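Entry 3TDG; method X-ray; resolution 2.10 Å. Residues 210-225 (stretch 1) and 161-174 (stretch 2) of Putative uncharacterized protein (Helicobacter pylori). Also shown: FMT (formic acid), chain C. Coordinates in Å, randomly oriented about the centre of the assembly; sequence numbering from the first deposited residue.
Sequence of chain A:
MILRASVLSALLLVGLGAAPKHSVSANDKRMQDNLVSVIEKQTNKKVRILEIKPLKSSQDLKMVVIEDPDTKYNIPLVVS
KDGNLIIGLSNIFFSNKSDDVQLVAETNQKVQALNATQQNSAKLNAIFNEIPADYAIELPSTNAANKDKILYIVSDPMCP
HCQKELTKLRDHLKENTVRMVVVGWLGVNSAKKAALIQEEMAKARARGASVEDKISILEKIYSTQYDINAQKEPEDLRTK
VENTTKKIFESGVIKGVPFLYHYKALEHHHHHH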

# COMPACT_ATOMS: atom_id res chain seq x y z
N SER A 210 -20.40 4.56 -44.01
CA SER A 210 -19.89 3.18 -44.07
C SER A 210 -18.57 3.03 -43.28
O SER A 210 -17.98 4.01 -42.83
CB SER A 210 -19.70 2.75 -45.53
OG SER A 210 -18.67 3.51 -46.15
N VAL A 211 -18.13 1.78 -43.11
CA VAL A 211 -16.83 1.49 -42.52
C VAL A 211 -15.70 2.22 -43.27
O VAL A 211 -14.88 2.91 -42.65
CB VAL A 211 -16.58 -0.04 -42.47
CG1 VAL A 211 -15.09 -0.36 -42.19
CG2 VAL A 211 -17.46 -0.69 -41.40
N GLU A 212 -15.70 2.09 -44.60
CA GLU A 212 -14.73 2.75 -45.48
C GLU A 212 -14.66 4.26 -45.29
O GLU A 212 -13.57 4.83 -45.28
CB GLU A 212 -15.01 2.42 -46.96
CG GLU A 212 -14.38 1.11 -47.48
CD GLU A 212 -12.85 1.07 -47.33
OE1 GLU A 212 -12.32 0.02 -46.90
OE2 GLU A 212 -12.19 2.09 -47.63
N ASP A 213 -15.83 4.89 -45.15
CA ASP A 213 -15.93 6.33 -44.90
C ASP A 213 -15.24 6.69 -43.60
O ASP A 213 -14.57 7.72 -43.51
CB ASP A 213 -17.39 6.77 -44.81
CG ASP A 213 -18.14 6.67 -46.14
OD1 ASP A 213 -19.38 6.57 -46.08
OD2 ASP A 213 -17.52 6.72 -47.22
N LYS A 214 -15.43 5.86 -42.58
CA LYS A 214 -14.85 6.14 -41.26
C LYS A 214 -13.34 5.99 -41.31
O LYS A 214 -12.63 6.85 -40.79
CB LYS A 214 -15.47 5.27 -40.17
CG LYS A 214 -16.92 5.64 -39.91
CD LYS A 214 -17.64 4.63 -39.05
CE LYS A 214 -19.09 5.07 -38.87
NZ LYS A 214 -19.84 4.06 -38.11
N ILE A 215 -12.85 4.95 -41.97
CA ILE A 215 -11.40 4.76 -42.16
C ILE A 215 -10.80 5.93 -42.92
O ILE A 215 -9.75 6.44 -42.51
CB ILE A 215 -11.07 3.41 -42.82
CG1 ILE A 215 -11.59 2.28 -41.94
CG2 ILE A 215 -9.56 3.25 -43.06
CD1 ILE A 215 -11.47 0.92 -42.56
N SER A 216 -11.47 6.39 -43.98
CA SER A 216 -10.99 7.56 -44.72
C SER A 216 -10.90 8.80 -43.85
O SER A 216 -9.97 9.58 -44.00
CB SER A 216 -11.87 7.87 -45.94
OG SER A 216 -11.76 6.82 -46.87
N ILE A 217 -11.86 8.99 -42.96
CA ILE A 217 -11.79 10.09 -42.01
C ILE A 217 -10.52 9.96 -41.17
O ILE A 217 -9.79 10.93 -41.00
CB ILE A 217 -13.06 10.16 -41.10
CG1 ILE A 217 -14.24 10.71 -41.90
CG2 ILE A 217 -12.81 10.99 -39.84
CD1 ILE A 217 -15.61 10.33 -41.33
N LEU A 218 -10.25 8.76 -40.68
CA LEU A 218 -9.06 8.53 -39.84
C LEU A 218 -7.76 8.81 -40.61
O LEU A 218 -6.89 9.54 -40.15
CB LEU A 218 -9.08 7.10 -39.26
CG LEU A 218 -10.13 6.82 -38.17
CD1 LEU A 218 -10.27 5.33 -37.91
CD2 LEU A 218 -9.81 7.57 -36.86
N GLU A 219 -7.65 8.24 -41.81
CA GLU A 219 -6.49 8.45 -42.69
C GLU A 219 -6.32 9.92 -43.04
O GLU A 219 -5.22 10.47 -42.93
CB GLU A 219 -6.62 7.59 -43.96
CG GLU A 219 -6.61 6.11 -43.63
CD GLU A 219 -6.82 5.21 -44.85
OE1 GLU A 219 -7.38 5.68 -45.87
OE2 GLU A 219 -6.45 4.02 -44.77
N LYS A 220 -7.43 10.58 -43.38
CA LYS A 220 -7.38 12.02 -43.67
C LYS A 220 -6.73 12.76 -42.50
O LYS A 220 -5.77 13.53 -42.70
CB LYS A 220 -8.80 12.56 -43.99
CG LYS A 220 -8.87 14.09 -44.26
CD LYS A 220 -10.31 14.59 -44.50
CE LYS A 220 -11.07 14.82 -43.18
NZ LYS A 220 -12.52 15.16 -43.40
N ILE A 221 -7.21 12.53 -41.27
CA ILE A 221 -6.75 13.32 -40.12
C ILE A 221 -5.40 12.86 -39.55
O ILE A 221 -4.61 13.68 -39.05
CB ILE A 221 -7.86 13.44 -39.00
CG1 ILE A 221 -9.06 14.23 -39.54
CG2 ILE A 221 -7.32 14.10 -37.73
CD1 ILE A 221 -10.35 14.10 -38.73
N TYR A 222 -5.12 11.55 -39.64
CA TYR A 222 -3.84 11.00 -39.20
C TYR A 222 -2.67 11.45 -40.10
O TYR A 222 -1.52 11.53 -39.65
CB TYR A 222 -3.90 9.47 -39.13
CG TYR A 222 -4.28 8.91 -37.77
CD1 TYR A 222 -3.39 8.09 -37.07
CD2 TYR A 222 -5.53 9.18 -37.19
CE1 TYR A 222 -3.72 7.55 -35.82
CE2 TYR A 222 -5.87 8.64 -35.92
CZ TYR A 222 -4.95 7.83 -35.26
OH TYR A 222 -5.24 7.31 -34.03
N SER A 223 -2.97 11.76 -41.36
CA SER A 223 -1.96 12.21 -42.31
C SER A 223 -1.11 13.31 -41.70
O SER A 223 -1.62 14.28 -41.15
CB SER A 223 -2.61 12.70 -43.61
OG SER A 223 -1.64 13.29 -44.45
N THR A 224 0.20 13.14 -41.80
CA THR A 224 1.16 14.16 -41.38
C THR A 224 0.96 15.51 -42.07
O THR A 224 1.29 16.55 -41.51
CB THR A 224 2.60 13.64 -41.61
OG1 THR A 224 2.77 12.39 -40.93
CG2 THR A 224 3.62 14.61 -41.09
N GLN A 225 0.41 15.50 -43.28
CA GLN A 225 0.18 16.75 -44.03
C GLN A 225 -1.14 17.43 -43.69
O GLN A 225 -1.38 18.56 -44.13
CB GLN A 225 0.28 16.50 -45.54
CG GLN A 225 1.69 16.12 -46.01
CD GLN A 225 2.09 14.71 -45.59
OE1 GLN A 225 1.30 13.77 -45.68
NE2 GLN A 225 3.33 14.55 -45.12
C FMT C . -18.54 3.68 -35.00
O1 FMT C . -19.24 4.52 -35.59
O2 FMT C . -18.09 3.80 -33.86
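Stretch 2 161-174: HCQKELTKLRDHLK

How does stretch 2 run over stretch 1? It is already helical at His-161, stays so through Leu-166, and is helical again from Leu-169 onward, with Lys-168 outside both helices. Each segment lies nearly antiparallel to helix 211-222: the first crosses at -152° with axes 11.0 Å apart, the second at 147° and 12.3 Å. Hence Gln-163 lies beside Tyr-222, Leu-166 beside Glu-219 and Leu-169 beside Ile-215.

Which bumps fill which hollows? Leu-166 (chi1 t, chi2 p) points toward stretch 1 and fits between Leu-218, Glu-219 and Tyr-222; its CD2 lies 3.6 Å from Tyr-222 CG and its CD1 4.3 Å from Leu-218 CB. Farther along, Ile-215 enters the space between Leu-169 and Leu-173, with its CG1 3.9 Å from Leu-169 CD2 and its CD1 3.9 Å from Leu-173 CD1.

What borders this apolar seam? Arg-170 sets out sideways, then reaches across so that Ile-215 CG2 covers one face of its guanidinium. Around the edge, Arg-170 NE meets Glu-212 OE1 and Arg-170 NH1 meets Glu-219 OE2, both salt bridges at 3.0 Å.

How is the far end held? Gln-163 NE2 donates to Thr-224 OG1 at 2.9 Å and, weakly, to Tyr-222 O at 2.9 Å, tying stretch 2 to the residues where stretch 1 leaves its helix.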

# COMPACT_ATOMS: atom_id res chain seq x y z
N HIS A 161 4.26 5.63 -35.11
CA HIS A 161 3.96 4.20 -34.92
C HIS A 161 2.45 3.88 -35.00
O HIS A 161 2.05 2.82 -35.49
CB HIS A 161 4.60 3.68 -33.63
CG HIS A 161 6.05 3.34 -33.80
ND1 HIS A 161 6.52 2.05 -33.70
CD2 HIS A 161 7.12 4.11 -34.11
CE1 HIS A 161 7.82 2.04 -33.91
NE2 HIS A 161 8.21 3.28 -34.17
N CYS A 162 1.63 4.81 -34.53
CA CYS A 162 0.17 4.67 -34.68
C CYS A 162 -0.27 4.86 -36.13
O CYS A 162 -1.21 4.20 -36.58
CB CYS A 162 -0.56 5.63 -33.73
SG CYS A 162 -0.25 5.24 -31.98
N GLN A 163 0.42 5.73 -36.87
CA GLN A 163 0.17 5.89 -38.30
C GLN A 163 0.47 4.60 -39.06
O GLN A 163 -0.30 4.21 -39.93
CB GLN A 163 1.02 7.02 -38.88
CG GLN A 163 0.52 8.41 -38.61
CD GLN A 163 1.47 9.43 -39.18
OE1 GLN A 163 2.63 9.51 -38.77
NE2 GLN A 163 1.00 10.20 -40.17
N LYS A 164 1.57 3.94 -38.69
CA LYS A 164 1.92 2.62 -39.25
C LYS A 164 0.88 1.58 -38.87
O LYS A 164 0.40 0.82 -39.73
CB LYS A 164 3.33 2.19 -38.79
CG LYS A 164 3.57 0.68 -38.81
CD LYS A 164 5.03 0.37 -38.48
CE LYS A 164 5.17 -0.72 -37.43
NZ LYS A 164 6.15 -0.26 -36.41
N GLU A 165 0.53 1.52 -37.59
CA GLU A 165 -0.55 0.65 -37.13
C GLU A 165 -1.86 0.92 -37.91
O GLU A 165 -2.56 -0.02 -38.30
CB GLU A 165 -0.75 0.79 -35.62
CG GLU A 165 -1.92 -0.04 -35.06
CD GLU A 165 -1.78 -1.55 -35.28
OE1 GLU A 165 -0.66 -2.08 -35.13
OE2 GLU A 165 -2.79 -2.22 -35.57
N LEU A 166 -2.17 2.19 -38.17
CA LEU A 166 -3.38 2.52 -38.94
C LEU A 166 -3.42 1.86 -40.34
O LEU A 166 -4.50 1.49 -40.81
CB LEU A 166 -3.58 4.03 -39.02
CG LEU A 166 -4.83 4.53 -39.75
CD1 LEU A 166 -6.11 3.99 -39.10
CD2 LEU A 166 -4.84 6.04 -39.83
N THR A 167 -2.27 1.68 -40.99
CA THR A 167 -2.23 1.03 -42.31
C THR A 167 -2.66 -0.44 -42.26
O THR A 167 -3.07 -1.01 -43.27
CB THR A 167 -0.82 1.14 -43.00
OG1 THR A 167 0.14 0.38 -42.26
CG2 THR A 167 -0.36 2.59 -43.08
N LYS A 168 -2.59 -1.04 -41.08
CA LYS A 168 -2.95 -2.44 -40.88
C LYS A 168 -4.42 -2.65 -40.53
O LYS A 168 -4.86 -3.80 -40.34
CB LYS A 168 -2.08 -3.06 -39.78
CG LYS A 168 -0.59 -2.77 -39.96
CD LYS A 168 0.25 -3.50 -38.95
CE LYS A 168 1.73 -3.20 -39.19
NZ LYS A 168 2.61 -3.91 -38.23
N LEU A 169 -5.18 -1.56 -40.43
CA LEU A 169 -6.56 -1.62 -39.95
C LEU A 169 -7.48 -2.52 -40.79
O LEU A 169 -8.18 -3.35 -40.24
CB LEU A 169 -7.16 -0.21 -39.77
CG LEU A 169 -8.58 -0.11 -39.19
CD1 LEU A 169 -8.67 -0.76 -37.81
CD2 LEU A 169 -9.02 1.36 -39.16
N ARG A 170 -7.46 -2.34 -42.12
CA ARG A 170 -8.25 -3.19 -43.04
C ARG A 170 -7.91 -4.68 -42.94
O ARG A 170 -8.79 -5.53 -43.12
CB ARG A 170 -8.14 -2.72 -44.49
CG ARG A 170 -8.98 -1.50 -44.81
CD ARG A 170 -8.77 -1.03 -46.23
NE ARG A 170 -9.32 0.31 -46.47
CZ ARG A 170 -8.64 1.44 -46.33
NH1 ARG A 170 -7.36 1.43 -45.94
NH2 ARG A 170 -9.22 2.60 -46.58
N ASP A 171 -6.65 -5.00 -42.63
CA ASP A 171 -6.24 -6.40 -42.40
C ASP A 171 -6.75 -6.93 -41.07
O ASP A 171 -7.20 -8.07 -41.00
CB ASP A 171 -4.73 -6.59 -42.48
CG ASP A 171 -4.20 -6.49 -43.89
OD1 ASP A 171 -5.00 -6.36 -44.84
OD2 ASP A 171 -2.97 -6.53 -44.05
N HIS A 172 -6.67 -6.10 -40.03
CA HIS A 172 -7.23 -6.45 -38.71
C HIS A 172 -8.72 -6.76 -38.80
O HIS A 172 -9.23 -7.57 -38.01
CB HIS A 172 -7.05 -5.31 -37.70
CG HIS A 172 -5.67 -5.19 -37.14
ND1 HIS A 172 -5.12 -6.12 -36.28
CD2 HIS A 172 -4.74 -4.21 -37.28
CE1 HIS A 172 -3.91 -5.73 -35.93
NE2 HIS A 172 -3.65 -4.58 -36.53
N LEU A 173 -9.41 -6.11 -39.73
CA LEU A 173 -10.86 -6.24 -39.86
C LEU A 173 -11.25 -7.62 -40.35
O LEU A 173 -12.20 -8.21 -39.84
CB LEU A 173 -11.46 -5.12 -40.72
CG LEU A 173 -11.46 -3.76 -40.00
CD1 LEU A 173 -11.90 -2.59 -40.90
CD2 LEU A 173 -12.27 -3.80 -38.70
N LYS A 174 -10.49 -8.15 -41.30
CA LYS A 174 -10.64 -9.54 -41.73
C LYS A 174 -10.74 -10.51 -40.54
O LYS A 174 -11.50 -11.47 -40.60
CB LYS A 174 -9.51 -9.94 -42.68
CG LYS A 174 -9.66 -9.32 -44.06
CD LYS A 174 -8.34 -9.19 -44.81
CE LYS A 174 -8.58 -8.65 -46.21
NZ LYS A 174 -7.32 -8.42 -46.97
O HOH W 1 -6.41 2.05 -42.69